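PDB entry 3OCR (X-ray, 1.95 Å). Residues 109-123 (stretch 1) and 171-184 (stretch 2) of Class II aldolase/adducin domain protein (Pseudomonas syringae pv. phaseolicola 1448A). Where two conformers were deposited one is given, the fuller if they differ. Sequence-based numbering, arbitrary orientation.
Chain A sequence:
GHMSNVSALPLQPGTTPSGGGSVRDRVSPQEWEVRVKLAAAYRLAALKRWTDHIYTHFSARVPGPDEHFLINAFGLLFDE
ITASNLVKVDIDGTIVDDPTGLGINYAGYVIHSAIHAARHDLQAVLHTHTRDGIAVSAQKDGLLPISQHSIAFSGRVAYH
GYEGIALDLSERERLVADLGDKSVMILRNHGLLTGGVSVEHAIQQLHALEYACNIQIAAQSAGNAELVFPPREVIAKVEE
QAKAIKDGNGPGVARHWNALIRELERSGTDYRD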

ATOM      1  N   TYR A 109      27.632   8.282   9.390  1.00 32.04           N
ATOM      2  CA  TYR A 109      27.633   9.268  10.472  1.00 31.22           C
ATOM      3  C   TYR A 109      28.135  10.665  10.078  1.00 31.39           C
ATOM      4  O   TYR A 109      27.888  11.651  10.788  1.00 31.70           O
ATOM      5  CB  TYR A 109      28.471   8.742  11.640  1.00 30.84           C
ATOM      6  CG  TYR A 109      28.589   9.674  12.834  1.00 30.34           C
ATOM      7  CD1 TYR A 109      27.484   9.965  13.639  1.00 30.75           C
ATOM      8  CD2 TYR A 109      29.820  10.239  13.185  1.00 29.77           C
ATOM      9  CE1 TYR A 109      27.601  10.829  14.764  1.00 31.27           C
ATOM     10  CE2 TYR A 109      29.935  11.108  14.294  1.00 30.13           C
ATOM     11  CZ  TYR A 109      28.827  11.386  15.077  1.00 31.01           C
ATOM     12  OH  TYR A 109      28.949  12.212  16.187  1.00 33.18           O
ATOM     13  N   VAL A 110      28.858  10.747   8.973  1.00 30.87           N
ATOM     14  CA  VAL A 110      29.435  12.012   8.533  1.00 30.83           C
ATOM     15  C   VAL A 110      28.411  13.145   8.386  1.00 29.95           C
ATOM     16  O   VAL A 110      28.667  14.274   8.810  1.00 30.43           O
ATOM     17  CB  VAL A 110      30.230  11.826   7.231  1.00 31.24           C
ATOM     18  CG1 VAL A 110      30.629  13.188   6.637  1.00 31.85           C
ATOM     19  CG2 VAL A 110      31.487  10.948   7.502  1.00 32.32           C
ATOM     20  N   ILE A 111      27.256  12.858   7.796  1.00 29.03           N
ATOM     21  CA  ILE A 111      26.227  13.897   7.668  1.00 28.59           C
ATOM     22  C   ILE A 111      25.742  14.402   9.033  1.00 27.32           C
ATOM     23  O   ILE A 111      25.594  15.593   9.238  1.00 27.21           O
ATOM     24  CB  ILE A 111      25.047  13.469   6.741  1.00 28.64           C
ATOM     25  CG1 ILE A 111      24.108  14.660   6.516  1.00 30.36           C
ATOM     26  CG2 ILE A 111      24.310  12.209   7.274  1.00 29.11           C
ATOM     27  CD1 ILE A 111      23.377  14.621   5.180  1.00 34.61           C
ATOM     28  N   HIS A 112      25.534  13.480   9.966  1.00 26.87           N
ATOM     29  CA  HIS A 112      25.139  13.815  11.316  1.00 26.62           C
ATOM     30  C   HIS A 112      26.196  14.690  11.977  1.00 27.18           C
ATOM     31  O   HIS A 112      25.874  15.747  12.525  1.00 27.33           O
ATOM     32  CB  HIS A 112      24.836  12.531  12.100  1.00 26.20           C
ATOM     33  CG  HIS A 112      23.686  11.764  11.517  1.00 25.52           C
ATOM     34  ND1 HIS A 112      22.374  12.019  11.858  1.00 23.07           N
ATOM     35  CD2 HIS A 112      23.648  10.809  10.553  1.00 24.46           C
ATOM     36  CE1 HIS A 112      21.580  11.232  11.154  1.00 23.47           C
ATOM     37  NE2 HIS A 112      22.325  10.487  10.354  1.00 23.87           N
ATOM     38  N   SER A 113      27.453  14.258  11.882  1.00 28.00           N
ATOM     39  CA  SER A 113      28.590  14.994  12.422  1.00 29.00           C
ATOM     40  C   SER A 113      28.685  16.420  11.850  1.00 28.84           C
ATOM     41  O   SER A 113      28.867  17.386  12.592  1.00 28.90           O
ATOM     42  CB  SER A 113      29.881  14.236  12.101  1.00 28.77           C
ATOM     43  OG  SER A 113      30.966  14.930  12.674  1.00 33.29           O
ATOM     44  N   ALA A 114      28.569  16.545  10.532  1.00 29.08           N
ATOM     45  CA  ALA A 114      28.651  17.871   9.894  1.00 29.35           C
ATOM     46  C   ALA A 114      27.583  18.824  10.434  1.00 29.23           C
ATOM     47  O   ALA A 114      27.877  19.988  10.758  1.00 30.02           O
ATOM     48  CB  ALA A 114      28.533  17.752   8.366  1.00 29.76           C
ATOM     49  N   ILE A 115      26.346  18.340  10.536  1.00 28.96           N
ATOM     50  CA  ILE A 115      25.245  19.183  11.015  1.00 28.07           C
ATOM     51  C   ILE A 115      25.349  19.502  12.514  1.00 27.87           C
ATOM     52  O   ILE A 115      25.250  20.667  12.887  1.00 27.66           O
ATOM     53  CB  ILE A 115      23.832  18.607  10.661  1.00 27.56           C
ATOM     54  CG1 ILE A 115      23.692  18.323   9.155  1.00 29.17           C
ATOM     55  CG2 ILE A 115      22.728  19.563  11.124  1.00 27.29           C
ATOM     56  CD1 ILE A 115      23.998  19.534   8.213  1.00 30.72           C
ATOM     57  N   HIS A 116      25.555  18.481  13.356  1.00 28.29           N
ATOM     58  CA  HIS A 116      25.735  18.691  14.798  1.00 28.93           C
ATOM     59  C   HIS A 116      26.851  19.689  15.156  1.00 29.78           C
ATOM     60  O   HIS A 116      26.738  20.480  16.108  1.00 30.07           O
ATOM     61  CB  HIS A 116      25.976  17.355  15.532  1.00 28.13           C
ATOM     62  CG  HIS A 116      24.723  16.572  15.801  1.00 27.88           C
ATOM     63  ND1 HIS A 116      23.695  17.053  16.588  1.00 28.08           N
ATOM     64  CD2 HIS A 116      24.342  15.333  15.408  1.00 26.78           C
ATOM     65  CE1 HIS A 116      22.732  16.150  16.653  1.00 25.55           C
ATOM     66  NE2 HIS A 116      23.095  15.104  15.935  1.00 26.07           N
ATOM     67  N   ALA A 117      27.945  19.644  14.410  1.00 31.05           N
ATOM     68  CA  ALA A 117      29.056  20.545  14.676  1.00 31.29           C
ATOM     69  C   ALA A 117      28.678  21.978  14.319  1.00 31.66           C
ATOM     70  O   ALA A 117      28.994  22.921  15.057  1.00 32.28           O
ATOM     71  CB  ALA A 117      30.281  20.105  13.897  1.00 31.62           C
ATOM     72  N   ALA A 118      27.990  22.140  13.198  1.00 32.06           N
ATOM     73  CA  ALA A 118      27.621  23.469  12.693  1.00 32.09           C
ATOM     74  C   ALA A 118      26.473  24.129  13.442  1.00 32.11           C
ATOM     75  O   ALA A 118      26.353  25.353  13.454  1.00 32.59           O
ATOM     76  CB  ALA A 118      27.283  23.390  11.209  1.00 32.10           C
ATOM     77  N   ARG A 119      25.625  23.318  14.061  1.00 31.86           N
ATOM     78  CA  ARG A 119      24.383  23.803  14.633  1.00 31.95           C
ATOM     79  C   ARG A 119      24.208  23.171  16.011  1.00 32.82           C
ATOM     80  O   ARG A 119      23.590  22.124  16.148  1.00 32.23           O
ATOM     81  CB  ARG A 119      23.223  23.441  13.693  1.00 31.87           C
ATOM     82  CG  ARG A 119      23.230  24.212  12.353  1.00 31.27           C
ATOM     83  CD  ARG A 119      22.752  25.636  12.595  1.00 31.15           C
ATOM     84  NE  ARG A 119      21.437  25.542  13.222  1.00 31.93           N
ATOM     85  CZ  ARG A 119      20.297  25.415  12.551  1.00 31.55           C
ATOM     86  NH1 ARG A 119      20.299  25.434  11.219  1.00 30.32           N
ATOM     87  NH2 ARG A 119      19.156  25.281  13.217  1.00 31.15           N
ATOM     88  N   HIS A 120      24.780  23.814  17.030  1.00 34.57           N
ATOM     89  CA  HIS A 120      24.739  23.310  18.413  1.00 36.49           C
ATOM     90  C   HIS A 120      23.326  23.304  19.002  1.00 36.26           C
ATOM     91  O   HIS A 120      23.050  22.612  19.989  1.00 36.64           O
ATOM     92  CB  HIS A 120      25.691  24.112  19.314  1.00 37.31           C
ATOM     93  CG  HIS A 120      27.131  23.741  19.137  1.00 40.69           C
ATOM     94  ND1 HIS A 120      28.158  24.412  19.763  1.00 43.24           N
ATOM     95  CD2 HIS A 120      27.714  22.768  18.393  1.00 43.07           C
ATOM     96  CE1 HIS A 120      29.310  23.868  19.417  1.00 45.14           C
ATOM     97  NE2 HIS A 120      29.069  22.864  18.589  1.00 44.52           N
ATOM     98  N   ASP A 121      22.436  24.067  18.385  1.00 35.63           N
ATOM     99  CA  ASP A 121      21.032  24.110  18.790  1.00 34.85           C
ATOM    100  C   ASP A 121      20.275  22.816  18.452  1.00 33.86           C
ATOM    101  O   ASP A 121      19.306  22.445  19.134  1.00 33.63           O
ATOM    102  CB  ASP A 121      20.345  25.326  18.159  1.00 35.86           C
ATOM    103  CG  ASP A 121      20.480  25.364  16.638  1.00 35.74           C
ATOM    104  OD1 ASP A 121      21.619  25.469  16.132  1.00 34.96           O
ATOM    105  OD2 ASP A 121      19.438  25.303  15.951  1.00 36.95           O
ATOM    106  N   LEU A 122      20.721  22.118  17.410  1.00 32.24           N
ATOM    107  CA  LEU A 122      20.033  20.901  16.980  1.00 30.61           C
ATOM    108  C   LEU A 122      20.529  19.715  17.804  1.00 30.08           C
ATOM    109  O   LEU A 122      21.673  19.279  17.664  1.00 30.70           O
ATOM    110  CB  LEU A 122      20.155  20.674  15.476  1.00 29.93           C
ATOM    111  CG  LEU A 122      19.643  21.825  14.585  1.00 29.42           C
ATOM    112  CD1 LEU A 122      19.953  21.526  13.121  1.00 28.73           C
ATOM    113  CD2 LEU A 122      18.121  22.121  14.775  1.00 30.17           C
ATOM    114  N   GLN A 123      19.675  19.242  18.705  1.00 28.80           N
ATOM    115  CA  GLN A 123      20.006  18.137  19.587  1.00 28.06           C
ATOM    116  C   GLN A 123      19.706  16.785  18.914  1.00 27.13           C
ATOM    117  O   GLN A 123      20.054  15.721  19.451  1.00 26.62           O
ATOM    118  CB  GLN A 123      19.216  18.244  20.877  1.00 28.30           C
ATOM    119  CG  GLN A 123      19.450  19.567  21.670  1.00 31.48           C
ATOM    120  CD  GLN A 123      20.871  19.731  22.128  1.00 34.09           C
ATOM    121  OE1 GLN A 123      21.554  20.673  21.711  1.00 37.76           O
ATOM    122  NE2 GLN A 123      21.349  18.808  22.972  1.00 32.15           N
ATOM    123  N   GLU A 171      31.692  19.106  -0.202  1.00 40.97           N
ATOM    124  CA  GLU A 171      30.253  18.945  -0.024  1.00 39.81           C
ATOM    125  C   GLU A 171      29.769  19.223   1.403  1.00 39.40           C
ATOM    126  O   GLU A 171      28.693  19.784   1.567  1.00 38.54           O
ATOM    127  CB  GLU A 171      29.751  17.567  -0.475  1.00 39.58           C
ATOM    128  CG  GLU A 171      28.204  17.539  -0.599  1.00 39.39           C
ATOM    129  CD  GLU A 171      27.607  16.156  -0.782  1.00 39.59           C
ATOM    130  OE1 GLU A 171      28.378  15.168  -0.958  1.00 39.89           O
ATOM    131  OE2 GLU A 171      26.351  16.064  -0.737  1.00 37.71           O
ATOM    132  N   ARG A 172      30.534  18.811   2.420  1.00 39.69           N
ATOM    133  CA  ARG A 172      30.180  19.104   3.818  1.00 40.79           C
ATOM    134  C   ARG A 172      29.943  20.612   4.018  1.00 40.75           C
ATOM    135  O   ARG A 172      28.998  21.010   4.686  1.00 40.86           O
ATOM    136  CB  ARG A 172      31.291  18.692   4.779  1.00 41.29           C
ATOM    137  CG  ARG A 172      31.261  17.291   5.384  1.00 44.61           C
ATOM    138  CD  ARG A 172      32.511  17.185   6.305  1.00 51.22           C
ATOM    139  NE  ARG A 172      32.976  15.825   6.584  1.00 55.46           N
ATOM    140  CZ  ARG A 172      33.908  15.177   5.880  1.00 57.55           C
ATOM    141  NH1 ARG A 172      34.474  15.745   4.823  1.00 57.70           N
ATOM    142  NH2 ARG A 172      34.263  13.942   6.224  1.00 58.50           N
ATOM    143  N   GLU A 173      30.821  21.430   3.443  1.00 40.99           N
ATOM    144  CA  GLU A 173      30.709  22.884   3.537  1.00 41.50           C
ATOM    145  C   GLU A 173      29.397  23.362   2.902  1.00 40.26           C
ATOM    146  O   GLU A 173      28.672  24.160   3.500  1.00 39.69           O
ATOM    147  CB  GLU A 173      31.898  23.586   2.862  1.00 42.50           C
ATOM    148  CG  GLU A 173      33.284  23.206   3.380  1.00 46.77           C
ATOM    149  CD  GLU A 173      34.411  23.414   2.335  1.00 52.71           C
ATOM    150  OE1 GLU A 173      34.126  23.754   1.159  1.00 55.12           O
ATOM    151  OE2 GLU A 173      35.597  23.230   2.685  1.00 54.64           O
ATOM    152  N   ARG A 174      29.104  22.867   1.697  1.00 38.90           N
ATOM    153  CA  ARG A 174      27.904  23.265   0.962  1.00 37.55           C
ATOM    154  C   ARG A 174      26.636  22.821   1.681  1.00 35.82           C
ATOM    155  O   ARG A 174      25.631  23.541   1.678  1.00 35.19           O
ATOM    156  CB  ARG A 174      27.941  22.725  -0.469  1.00 38.22           C
ATOM    157  CG  ARG A 174      28.757  23.584  -1.449  1.00 40.85           C
ATOM    158  CD  ARG A 174      28.586  23.102  -2.893  1.00 44.74           C
ATOM    159  NE  ARG A 174      29.303  21.842  -3.119  1.00 48.07           N
ATOM    160  CZ  ARG A 174      30.451  21.720  -3.778  1.00 50.02           C
ATOM    161  NH1 ARG A 174      31.050  22.780  -4.322  1.00 51.56           N
ATOM    162  NH2 ARG A 174      31.005  20.520  -3.901  1.00 50.57           N
ATOM    163  N   LEU A 175      26.699  21.649   2.319  1.00 33.70           N
ATOM    164  CA  LEU A 175      25.557  21.093   3.050  1.00 32.33           C
ATOM    165  C   LEU A 175      25.154  22.014   4.197  1.00 31.60           C
ATOM    166  O   LEU A 175      23.955  22.271   4.401  1.00 30.82           O
ATOM    167  CB  LEU A 175      25.892  19.702   3.581  1.00 31.99           C
ATOM    168  CG  LEU A 175      24.942  18.975   4.518  1.00 32.82           C
ATOM    169  CD1 LEU A 175      23.720  18.443   3.763  1.00 33.11           C
ATOM    170  CD2 LEU A 175      25.706  17.814   5.158  1.00 34.42           C
ATOM    171  N   VAL A 176      26.155  22.491   4.942  1.00 31.21           N
ATOM    172  CA  VAL A 176      25.935  23.414   6.054  1.00 31.33           C
ATOM    173  C   VAL A 176      25.453  24.780   5.518  1.00 31.26           C
ATOM    174  O   VAL A 176      24.487  25.353   6.038  1.00 31.41           O
ATOM    175  CB  VAL A 176      27.211  23.529   6.954  1.00 31.64           C
ATOM    176  CG1 VAL A 176      27.115  24.708   7.920  1.00 32.18           C
ATOM    177  CG2 VAL A 176      27.451  22.209   7.735  1.00 32.23           C
ATOM    178  N   ALA A 177      26.097  25.276   4.462  1.00 30.78           N
ATOM    179  CA  ALA A 177      25.678  26.524   3.832  1.00 30.43           C
ATOM    180  C   ALA A 177      24.239  26.461   3.324  1.00 30.06           C
ATOM    181  O   ALA A 177      23.471  27.398   3.529  1.00 30.38           O
ATOM    182  CB  ALA A 177      26.641  26.920   2.703  1.00 30.87           C
ATOM    183  N   ASP A 178      23.874  25.341   2.695  1.00 29.25           N
ATOM    184  CA  ASP A 178      22.516  25.123   2.208  1.00 28.44           C
ATOM    185  C   ASP A 178      21.486  25.092   3.345  1.00 27.58           C
ATOM    186  O   ASP A 178      20.434  25.701   3.238  1.00 27.24           O
ATOM    187  CB  ASP A 178      22.427  23.820   1.396  1.00 28.91           C
ATOM    188  CG  ASP A 178      23.176  23.878   0.063  1.00 31.02           C
ATOM    189  OD1 ASP A 178      23.376  24.973  -0.513  1.00 33.72           O
ATOM    190  OD2 ASP A 178      23.587  22.801  -0.404  1.00 33.56           O
ATOM    191  N   LEU A 179      21.770  24.370   4.425  1.00 26.87           N
ATOM    192  CA  LEU A 179      20.844  24.325   5.543  1.00 26.73           C
ATOM    193  C   LEU A 179      20.624  25.701   6.180  1.00 27.34           C
ATOM    194  O   LEU A 179      19.479  26.078   6.512  1.00 26.96           O
ATOM    195  CB  LEU A 179      21.348  23.332   6.588  1.00 26.45           C
ATOM    196  CG  LEU A 179      20.458  23.138   7.815  1.00 27.10           C
ATOM    197  CD1 LEU A 179      19.163  22.436   7.404  1.00 27.88           C
ATOM    198  CD2 LEU A 179      21.205  22.315   8.846  1.00 27.43           C
ATOM    199  N   GLY A 180      21.718  26.463   6.327  1.00 29.04           N
ATOM    200  CA  GLY A 180      21.664  27.801   6.953  1.00 30.43           C
ATOM    201  C   GLY A 180      21.039  27.686   8.329  1.00 31.33           C
ATOM    202  O   GLY A 180      21.416  26.812   9.129  1.00 32.05           O
ATOM    203  N   ASP A 181      20.049  28.538   8.580  0.50 31.65           N
ATOM    204  CA  ASP A 181      19.372  28.618   9.878  0.50 31.45           C
ATOM    205  C   ASP A 181      18.186  27.662  10.026  0.50 30.34           C
ATOM    206  O   ASP A 181      17.568  27.616  11.089  0.50 30.15           O
ATOM    207  CB  ASP A 181      18.897  30.053  10.131  0.50 31.94           C
ATOM    208  CG  ASP A 181      20.041  31.012  10.377  0.50 33.48           C
ATOM    209  OD1 ASP A 181      21.173  30.540  10.597  0.50 35.20           O
ATOM    210  OD2 ASP A 181      19.814  32.239  10.355  0.50 34.93           O
ATOM    211  N   LYS A 182      17.883  26.896   8.976  1.00 29.57           N
ATOM    212  CA  LYS A 182      16.660  26.065   8.934  1.00 27.57           C
ATOM    213  C   LYS A 182      16.901  24.733   9.649  1.00 26.31           C
ATOM    214  O   LYS A 182      18.026  24.439  10.057  1.00 26.08           O
ATOM    215  CB  LYS A 182      16.215  25.820   7.497  1.00 26.97           C
ATOM    216  CG  LYS A 182      15.912  27.123   6.716  1.00 29.08           C
ATOM    217  CD  LYS A 182      15.561  26.792   5.298  1.00 29.60           C
ATOM    218  CE  LYS A 182      14.529  27.742   4.748  1.00 33.43           C
ATOM    219  NZ  LYS A 182      15.184  28.833   4.028  1.00 35.24           N
ATOM    220  N   SER A 183      15.856  23.949   9.817  1.00 25.09           N
ATOM    221  CA  SER A 183      15.990  22.671  10.495  1.00 25.26           C
ATOM    222  C   SER A 183      15.311  21.523   9.729  1.00 24.69           C
ATOM    223  O   SER A 183      15.069  20.429  10.294  1.00 25.00           O
ATOM    224  CB  SER A 183      15.477  22.756  11.938  1.00 25.45           C
ATOM    225  OG  SER A 183      14.058  22.910  11.971  1.00 27.91           O
ATOM    226  N   VAL A 184      14.977  21.796   8.464  1.00 23.91           N
ATOM    227  CA  VAL A 184      14.388  20.805   7.538  1.00 22.71           C
ATOM    228  C   VAL A 184      15.084  20.974   6.192  1.00 22.74           C
ATOM    229  O   VAL A 184      15.215  22.111   5.708  1.00 22.44           O
ATOM    230  CB  VAL A 184      12.886  21.051   7.306  1.00 22.73           C
ATOM    231  CG1 VAL A 184      12.325  19.991   6.369  1.00 22.37           C
ATOM    232  CG2 VAL A 184      12.098  21.082   8.637  1.00 22.89           C
TER
HETATM  233  O   HOH W   1      16.355  26.215  12.687  1.00 30.61           O

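The polar link between the two stretches is made by one side chain, Arg 119, the first residue to leave helical geometry at the end of helix 110-118. Its NH1 donates to two carbonyl oxygens of the turn that follows helix 171-179: Lys 182 O at 2.7 Å, with a good angle of 155°, and Gly 180 O, also 2.7 Å from NH1 but at 124° a weak bond. Both oxygens lie at the edge of the guanidinium, near its plane, where the N-H groups point. The other side of the group is held within its own stretch by Asp 121: Arg 119 NE donates to Asp 121 OD1 at 2.9 Å and Arg 119 NH2 to Asp 121 OD2 at 2.7 Å, both bonds being part of one salt bridge. This paired contact fixes the plane of the guanidinium while NH1 reaches across, and the carboxylate offsets the positive charge, while the carbonyls only accept hydrogen bonds. Water 1 adds a bridge, accepting from Arg 119 NH2 at 3.0 Å and donating to Asp 181 O at a short 2.4 Å.

Backbone turns present both sides of this junction. A type I turn from Arg 119 to Leu 122, closed by Leu 122 N to Arg 119 O at 3.1 Å, brings Asp 121 back beside the arginine, whose chi1, chi2 and chi3 are all m. A type II' turn from Leu 179 to Lys 182, closed by Lys 182 N to Leu 179 O at 3.0 Å, carries the accepting carbonyls. Gly 180 has a phi of 55°, a positive value that favours glycine. Asp 181 and Lys 182 direct their CA-to-CB bonds away, so this part of the loop meets Arg 119 mainly through its main chain.

Beyond the turns, the helices cross at -52°, with axes 9.8 Å apart at closest approach, and pack through aliphatic side chains. Leu 175, buried and pointing toward stretch 1, is central: its CD2 lies 3.8 Å from Ile 111 CG1 and 4.3 Å from Ala 114 CB, and its CG lies 3.9 Å from Ile 115 CD1. Ile 111 and Ile 115 leave their helix sideways, but their ends come nearer the partner. Ile 115 CG2 also meets Leu 179 CD2 at 3.9 Å. The helices come close at Ala 114, whose CA is 6.4 Å from Arg 172 CA and whose small side chain takes up little room there. The CA atoms of Ile 115 and Val 176 are nearly as close, at 6.6 Å. The methyl of Ala 118 touches Val 176, CB to CG1, at 3.5 Å. Val 176 also places CG2 3.8 Å from Ala 114 O.

At one end, Arg 172 lies along stretch 1, its CG 4.1 Å from Ala 114 CB and its NE 3.5 Å from Val 110 CG1; here its contacts are with carbon atoms. Toward the other end, buried Leu 122 sets CD2 3.9 Å from Ser 183 CB, while the serine hydroxyl is hydrogen-bonded elsewhere in the structure. In all, 600 Å² is buried, summed over both stretches.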